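PDB 1H21: split-soret cytochrome C from Desulfovibrio desulfuricans, which carries two c-type haems and an iron-sulfur centre in each subunit of a homodimer, and may transfer electrons in sulfate reduction. Local coordinates for the interface of chains A and B. Coordinates in Å, arbitrary orientation; residue numbers count along the deposited sequence, not the author numbering. Chains: chain A/B, Split-soret cytochrome C.

Contact 1: the interface of chains A and B. Residues chain A 16-17, 101-102; chain B 40-42, 70, 73.
A carboxylate of one subunit is gripped by the start of a helix of the other at this homodimer interface. The tight part centres on B:Glu73: glutamate is long enough to reach across, its chain extended, with CG anti to the backbone N. B:Glu73 OE1 accepts the N-H of A:Arg102 N at 2.9 Å, the donor arriving from above the carboxylate plane; the helix dipole should stabilise a negative group here. The other oxygen, B:Glu73 OE2, forms a salt bridge with A:Arg102 NH1 at 2.6 Å, guanidinium and carboxylate standing almost perpendicular (89°). The bend of the arginine at chi3 (86°) turns the guanidinium so that NH1 points at OE2, nearly along the C-O axis, and lets A:Arg102 NH1 also donate to B:Lys40 O at 3.0 Å, in the guanidinium plane and on a carbonyl lone pair. Looser, mostly apolar packing lies alongside. The A:Phe17 tip abuts B:Glu73 OE1, ring and carboxylate nearly parallel, and meets B:Phe42 tip to tip, edge to face (planes 64° apart). A:Phe17 CE2 rests 3.6 Å from B:Ala70 CB. Small A:Ala16 brings its CB within 3.7 Å of B:Ala70 CB. The site joins an N-terminal loop and the start of helix 102-118 (chain A) to 3-10 segments 39-41 and 69-75 (chain B).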
# COMPACT_ATOMS: atom_id res chain seq x y z
N ALA A 16 12.60 0.05 -17.99
CA ALA A 16 11.81 0.70 -16.97
C ALA A 16 10.81 1.65 -17.63
O ALA A 16 11.21 2.52 -18.40
CB ALA A 16 12.73 1.48 -16.03
N PHE A 17 9.52 1.47 -17.33
CA PHE A 17 8.44 2.32 -17.85
C PHE A 17 8.37 2.25 -19.38
O PHE A 17 7.90 3.17 -20.03
CB PHE A 17 8.63 3.77 -17.38
CG PHE A 17 9.13 3.91 -15.95
CD1 PHE A 17 10.24 4.69 -15.66
CD2 PHE A 17 8.54 3.20 -14.91
CE1 PHE A 17 10.76 4.76 -14.35
CE2 PHE A 17 9.05 3.27 -13.61
CZ PHE A 17 10.17 4.06 -13.34
N GLY A 101 7.50 7.27 -15.22
CA GLY A 101 8.31 7.26 -14.01
C GLY A 101 7.84 8.25 -12.96
O GLY A 101 6.96 9.08 -13.20
N ARG A 102 8.44 8.12 -11.79
CA ARG A 102 8.23 8.94 -10.60
C ARG A 102 7.77 10.38 -10.84
O ARG A 102 6.63 10.72 -10.52
CB ARG A 102 9.54 8.90 -9.83
CG ARG A 102 9.60 9.49 -8.49
CD ARG A 102 10.77 8.86 -7.73
NE ARG A 102 12.08 9.48 -7.94
CZ ARG A 102 13.14 8.85 -8.46
NH1 ARG A 102 13.04 7.59 -8.86
NH2 ARG A 102 14.34 9.45 -8.53
N LYS B 40 18.56 4.26 -9.50
CA LYS B 40 17.71 5.22 -10.22
C LYS B 40 16.73 5.92 -9.28
O LYS B 40 15.77 6.58 -9.70
CB LYS B 40 16.96 4.52 -11.35
CG LYS B 40 17.85 3.96 -12.46
CD LYS B 40 16.99 3.30 -13.53
CE LYS B 40 17.69 3.27 -14.89
NZ LYS B 40 16.81 2.79 -15.99
N GLY B 41 17.01 5.79 -7.99
CA GLY B 41 16.17 6.38 -6.97
C GLY B 41 14.83 5.67 -6.88
O GLY B 41 13.89 6.27 -6.38
N PHE B 42 14.76 4.43 -7.34
CA PHE B 42 13.50 3.68 -7.31
C PHE B 42 12.92 3.42 -5.90
O PHE B 42 11.71 3.21 -5.74
CB PHE B 42 13.60 2.38 -8.12
CG PHE B 42 13.65 2.58 -9.61
CD1 PHE B 42 13.44 3.83 -10.17
CD2 PHE B 42 13.89 1.51 -10.45
CE1 PHE B 42 13.46 4.00 -11.54
CE2 PHE B 42 13.91 1.68 -11.82
CZ PHE B 42 13.70 2.91 -12.37
N ALA B 70 10.43 -2.09 -12.28
CA ALA B 70 10.30 -0.65 -12.02
C ALA B 70 8.90 -0.23 -11.60
O ALA B 70 8.71 0.87 -11.08
CB ALA B 70 10.75 0.17 -13.23
N GLU B 73 8.32 1.21 -8.27
CA GLU B 73 8.68 2.58 -7.92
C GLU B 73 7.39 3.25 -7.44
O GLU B 73 7.40 4.24 -6.70
CB GLU B 73 9.26 3.33 -9.12
CG GLU B 73 9.80 4.72 -8.77
CD GLU B 73 10.07 5.59 -9.98
OE1 GLU B 73 9.33 5.52 -10.99
OE2 GLU B 73 11.03 6.38 -9.92

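Contact 2: the interface of chains A and B. Residues chain A 109-110, 113-114, 117, 145, 203, 226-227; chain B 79-82, 84.
B:Trp82 is the plug of this part of the dimer interface, its indole inserted between helix 102-118 and the 226-227 loop of the partner. Edge-to-face and CH-pi contacts hold its two faces. On one, A:Ile226 places CG1 3.6 Å from the centroid of the five-membered ring; this branch sits in the crowded position between backbone N and carbonyl carbon (chi1 51°). On the opposite face, A:Phe113 lays CB 3.5 Å from the centroid of the six-membered ring, while the edge of its phenyl, at CD2, lies 3.4 Å from B:Trp82 CD2. Those ring planes are 79° apart, and A:Val109 CG1 backs the phenyl. Among the hydrogen bonds, the indole N-H of B:Trp82 NE1 points in the ring plane to A:Asn110 OD1 at 2.9 Å, nearly straight (164° at H), so the buried donor is satisfied and rotation of the ring is fixed. At the outer end of the six-membered ring, A:Gln203 and A:Glu117 touch the indole directly and hold each other: A:Gln203 NE2 donates to A:Glu117 OE1 at 3.0 Å and to A:Ile226 O at 3.0 Å, tying helix to loop. B:Ile79 CG2 completes the apolar fit 3.8 Å from A:Phe113 CZ. Tryptophan suits the place by combining two broad faces with one polar edge. The site pairs the B:79-84 loop, beyond 3-10 segment 69-75, with the middle and end of helix 102-118.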
# COMPACT_ATOMS: atom_id res chain seq x y z
N VAL A 109 -1.22 10.36 -9.47
CA VAL A 109 -1.64 9.74 -8.22
C VAL A 109 -2.24 10.80 -7.29
O VAL A 109 -3.17 10.52 -6.53
CB VAL A 109 -0.44 9.04 -7.53
CG1 VAL A 109 -0.81 8.56 -6.12
CG2 VAL A 109 0.02 7.89 -8.39
N ASN A 110 -1.73 12.03 -7.37
CA ASN A 110 -2.25 13.10 -6.53
C ASN A 110 -3.71 13.35 -6.86
O ASN A 110 -4.53 13.55 -5.96
CB ASN A 110 -1.46 14.40 -6.73
CG ASN A 110 -0.14 14.40 -5.97
OD1 ASN A 110 0.13 13.52 -5.16
ND2 ASN A 110 0.69 15.40 -6.24
N PHE A 113 -5.78 10.13 -5.74
CA PHE A 113 -5.89 10.11 -4.28
C PHE A 113 -6.70 11.27 -3.66
O PHE A 113 -7.53 11.03 -2.79
CB PHE A 113 -4.50 10.00 -3.64
CG PHE A 113 -3.88 8.62 -3.75
CD1 PHE A 113 -4.36 7.68 -4.66
CD2 PHE A 113 -2.79 8.28 -2.96
CE1 PHE A 113 -3.78 6.42 -4.78
CE2 PHE A 113 -2.20 7.02 -3.07
CZ PHE A 113 -2.70 6.10 -3.99
N ARG A 114 -6.46 12.52 -4.09
CA ARG A 114 -7.21 13.68 -3.57
C ARG A 114 -8.69 13.56 -3.94
O ARG A 114 -9.58 13.90 -3.16
CB ARG A 114 -6.64 14.97 -4.13
CG ARG A 114 -5.28 15.31 -3.59
CD ARG A 114 -4.64 16.50 -4.26
NE ARG A 114 -3.24 16.64 -3.83
CZ ARG A 114 -2.32 17.38 -4.44
NH1 ARG A 114 -2.60 18.08 -5.53
NH2 ARG A 114 -1.10 17.44 -3.92
N GLU A 117 -10.34 11.09 -1.49
CA GLU A 117 -10.61 11.65 -0.17
C GLU A 117 -11.89 12.51 -0.08
O GLU A 117 -12.62 12.43 0.91
CB GLU A 117 -9.44 12.52 0.29
CG GLU A 117 -8.09 11.84 0.48
CD GLU A 117 -7.03 12.82 0.99
OE1 GLU A 117 -7.16 14.04 0.72
OE2 GLU A 117 -6.09 12.40 1.69
N VAL A 145 -7.34 7.86 2.29
CA VAL A 145 -6.93 6.92 1.28
C VAL A 145 -6.69 5.56 1.95
O VAL A 145 -6.59 4.51 1.29
CB VAL A 145 -5.67 7.53 0.63
CG1 VAL A 145 -4.66 6.51 0.30
CG2 VAL A 145 -6.07 8.35 -0.59
N GLN A 203 -4.40 19.71 -0.60
CA GLN A 203 -5.33 19.81 0.51
C GLN A 203 -4.96 21.00 1.39
O GLN A 203 -3.79 21.34 1.55
CB GLN A 203 -5.34 18.52 1.35
CG GLN A 203 -5.65 17.25 0.60
CD GLN A 203 -4.40 16.47 0.29
OE1 GLN A 203 -3.42 17.02 -0.17
NE2 GLN A 203 -4.43 15.19 0.51
N ILE A 226 1.49 13.01 2.31
CA ILE A 226 0.59 14.10 1.98
C ILE A 226 -0.88 13.72 2.07
O ILE A 226 -1.71 14.18 1.29
CB ILE A 226 0.94 14.75 0.65
CG1 ILE A 226 1.09 13.70 -0.44
CG2 ILE A 226 2.22 15.59 0.81
CD1 ILE A 226 1.57 14.26 -1.77
N MET A 227 -1.18 12.83 3.01
CA MET A 227 -2.55 12.43 3.26
C MET A 227 -3.13 13.64 3.99
O MET A 227 -2.39 14.39 4.64
CB MET A 227 -2.60 11.24 4.21
CG MET A 227 -2.37 9.92 3.57
SD MET A 227 -2.53 8.67 4.80
CE MET A 227 -0.89 8.92 5.65
N ILE B 79 3.83 5.28 -1.37
CA ILE B 79 3.05 5.46 -2.60
C ILE B 79 3.02 6.91 -3.08
O ILE B 79 2.20 7.74 -2.65
CB ILE B 79 1.60 4.96 -2.53
CG1 ILE B 79 1.55 3.50 -2.05
CG2 ILE B 79 0.96 5.08 -3.92
CD1 ILE B 79 0.14 2.91 -2.04
N SER B 80 3.95 7.22 -3.97
CA SER B 80 4.08 8.54 -4.55
C SER B 80 4.11 9.65 -3.49
O SER B 80 3.48 10.70 -3.66
CB SER B 80 2.94 8.76 -5.56
OG SER B 80 3.34 9.62 -6.59
N ASP B 81 4.85 9.40 -2.40
CA ASP B 81 5.02 10.35 -1.29
C ASP B 81 3.76 10.57 -0.42
O ASP B 81 3.68 11.54 0.33
CB ASP B 81 5.55 11.69 -1.83
CG ASP B 81 6.86 12.14 -1.16
OD1 ASP B 81 7.00 13.35 -0.85
OD2 ASP B 81 7.79 11.32 -0.95
N TRP B 82 2.78 9.68 -0.52
CA TRP B 82 1.57 9.81 0.28
C TRP B 82 1.69 9.33 1.72
O TRP B 82 0.87 9.69 2.55
CB TRP B 82 0.40 9.15 -0.44
CG TRP B 82 -0.24 10.13 -1.38
CD1 TRP B 82 0.30 10.63 -2.54
CD2 TRP B 82 -1.47 10.84 -1.17
NE1 TRP B 82 -0.52 11.61 -3.05
CE2 TRP B 82 -1.61 11.76 -2.23
CE3 TRP B 82 -2.46 10.79 -0.18
CZ2 TRP B 82 -2.70 12.62 -2.32
CZ3 TRP B 82 -3.53 11.65 -0.27
CH2 TRP B 82 -3.64 12.56 -1.34
N THR B 84 1.59 6.18 3.01
CA THR B 84 0.76 5.09 3.45
C THR B 84 1.63 3.86 3.77
O THR B 84 2.64 4.01 4.47
CB THR B 84 -0.33 4.81 2.40
OG1 THR B 84 0.26 4.24 1.23
CG2 THR B 84 -1.02 6.11 2.03

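Contact 3: the interface of chains A and B. Residues chain A 232-235, 238-241; chain B 232-235, 239-241.
Two copies of the end of the second haem-binding CXXCH motif and the loop after it cross here in antiparallel fashion, A:Ser234 bridging B:Asn241, while A:Gly235 N donates to B:Thr239 O at 2.9 Å from above the carbonyl plane, the glycine holding a positive phi of 56°. The threonines exchange bonds about the dimer axis. Each sets OG1 in the crowded position between its backbone N and carbonyl carbon (chi1 71° in A:Thr239), aiming the hydroxyl at the opposite main chain: B:Thr239 OG1 reaches A:Thr239 O at 2.9 Å, and A:Thr239 OG1 reaches B:Thr239 O at 3.0 Å, on a lone pair. B:Thr239 O is thus gripped by two donors. The glutamines, bent at chi2, cross at about a right angle and pair through both amides, A:Gln240 NE2 lying 3.1 Å from B:Gln240 OE1 and B:Gln240 NE2 3.3 Å from A:Gln240 OE1. Each NE2 also donates to the Gly235 O of its own chain, which pins the amide's rotation. B:His233, the axial haem ligand that the motif itself supplies, directs ND1 to A:Ala238 O at 2.9 Å; this bond across the dimer orients the imidazole and may make it a stronger electron donor to iron. A water joins B:Ser234 OG to A:Asn241 OD1.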
# COMPACT_ATOMS: atom_id res chain seq x y z
N CYS A 232 -6.62 12.50 11.74
CA CYS A 232 -5.77 12.10 12.84
C CYS A 232 -5.26 13.18 13.76
O CYS A 232 -4.97 12.91 14.92
CB CYS A 232 -4.58 11.34 12.25
SG CYS A 232 -5.06 9.95 11.20
N HIS A 233 -5.15 14.41 13.26
CA HIS A 233 -4.59 15.48 14.06
C HIS A 233 -5.59 16.56 14.48
O HIS A 233 -5.23 17.72 14.69
CB HIS A 233 -3.36 16.05 13.33
CG HIS A 233 -2.23 15.05 13.19
ND1 HIS A 233 -1.55 14.50 14.26
CD2 HIS A 233 -1.61 14.59 12.08
CE1 HIS A 233 -0.55 13.75 13.78
NE2 HIS A 233 -0.53 13.76 12.46
N SER A 234 -6.82 16.13 14.77
CA SER A 234 -7.89 17.04 15.15
C SER A 234 -8.45 16.91 16.58
O SER A 234 -9.43 17.57 16.91
CB SER A 234 -9.05 16.90 14.16
OG SER A 234 -8.67 17.37 12.87
N GLY A 235 -7.86 16.08 17.43
CA GLY A 235 -8.39 15.92 18.77
C GLY A 235 -9.86 15.52 18.79
O GLY A 235 -10.58 15.84 19.74
N ALA A 238 -12.94 10.36 18.37
CA ALA A 238 -12.34 9.12 17.89
C ALA A 238 -10.86 8.97 18.27
O ALA A 238 -10.42 7.88 18.67
CB ALA A 238 -12.52 9.00 16.40
N THR A 239 -10.10 10.07 18.17
CA THR A 239 -8.67 10.03 18.47
C THR A 239 -8.30 10.37 19.91
O THR A 239 -7.14 10.66 20.22
CB THR A 239 -7.81 10.86 17.45
OG1 THR A 239 -8.02 12.28 17.62
CG2 THR A 239 -8.18 10.48 16.02
N GLN A 240 -9.30 10.37 20.79
CA GLN A 240 -9.06 10.60 22.21
C GLN A 240 -8.70 9.21 22.76
O GLN A 240 -8.95 8.21 22.09
CB GLN A 240 -10.32 11.15 22.90
CG GLN A 240 -10.66 12.59 22.55
CD GLN A 240 -9.52 13.54 22.86
OE1 GLN A 240 -8.85 13.41 23.90
NE2 GLN A 240 -9.28 14.51 21.97
N ASN A 241 -8.15 9.12 23.96
CA ASN A 241 -7.76 7.82 24.52
C ASN A 241 -8.90 6.83 24.70
O ASN A 241 -9.71 6.99 25.60
CB ASN A 241 -7.03 8.01 25.85
CG ASN A 241 -6.36 6.75 26.33
OD1 ASN A 241 -6.01 5.86 25.55
ND2 ASN A 241 -6.19 6.65 27.64
N CYS B 232 -3.07 5.75 17.19
CA CYS B 232 -4.13 6.65 16.82
C CYS B 232 -5.31 6.77 17.77
O CYS B 232 -6.06 7.74 17.71
CB CYS B 232 -4.64 6.26 15.43
SG CYS B 232 -3.37 6.13 14.13
N HIS B 233 -5.48 5.81 18.66
CA HIS B 233 -6.61 5.87 19.55
C HIS B 233 -6.20 5.94 21.01
O HIS B 233 -6.84 5.36 21.87
CB HIS B 233 -7.52 4.68 19.26
CG HIS B 233 -8.13 4.71 17.89
ND1 HIS B 233 -8.95 5.71 17.43
CD2 HIS B 233 -8.08 3.80 16.89
CE1 HIS B 233 -9.37 5.39 16.21
NE2 HIS B 233 -8.87 4.23 15.82
N SER B 234 -5.14 6.67 21.29
CA SER B 234 -4.64 6.82 22.65
C SER B 234 -4.76 8.24 23.20
O SER B 234 -4.36 8.49 24.32
CB SER B 234 -3.18 6.37 22.74
OG SER B 234 -3.08 4.97 22.85
N GLY B 235 -5.26 9.17 22.40
CA GLY B 235 -5.39 10.53 22.86
C GLY B 235 -4.06 11.13 23.26
O GLY B 235 -3.99 11.94 24.19
N THR B 239 -2.27 13.29 18.60
CA THR B 239 -3.62 13.24 18.04
C THR B 239 -4.62 14.26 18.57
O THR B 239 -5.80 14.22 18.24
CB THR B 239 -4.22 11.81 18.03
OG1 THR B 239 -4.41 11.33 19.37
CG2 THR B 239 -3.29 10.87 17.29
N GLN B 240 -4.14 15.17 19.41
CA GLN B 240 -4.99 16.23 19.92
C GLN B 240 -5.14 17.23 18.77
O GLN B 240 -4.40 17.15 17.78
CB GLN B 240 -4.35 16.91 21.15
CG GLN B 240 -4.34 16.04 22.40
CD GLN B 240 -5.71 15.47 22.74
OE1 GLN B 240 -6.74 16.11 22.51
NE2 GLN B 240 -5.73 14.26 23.27
N ASN B 241 -6.05 18.18 18.90
CA ASN B 241 -6.27 19.14 17.82
C ASN B 241 -5.07 20.06 17.56
O ASN B 241 -4.72 20.90 18.39
CB ASN B 241 -7.54 19.95 18.08
CG ASN B 241 -8.01 20.70 16.86
OD1 ASN B 241 -7.37 20.66 15.80
ND2 ASN B 241 -9.13 21.40 16.98
O HOH W 1 -3.09 4.55 25.53

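The three contacts run along the dimer interface: the C-alpha centres of contact 1 and contact 2 lie about 18 Å apart, those of contact 2 and contact 3 about 21 Å, and those of contact 1 and contact 3 about 36 Å. Helix 102-118 of chain A joins contact 1, at its start, to contact 2, further along. In chain B, the 3-10 segment and its following loop do the same. Contact 2 approaches contact 3 through the loop leading to the second haem-binding motif. Two-fold symmetry repeats contacts 1 and 2, whereas contact 3 joins like residues, locking together subunits that share four haems.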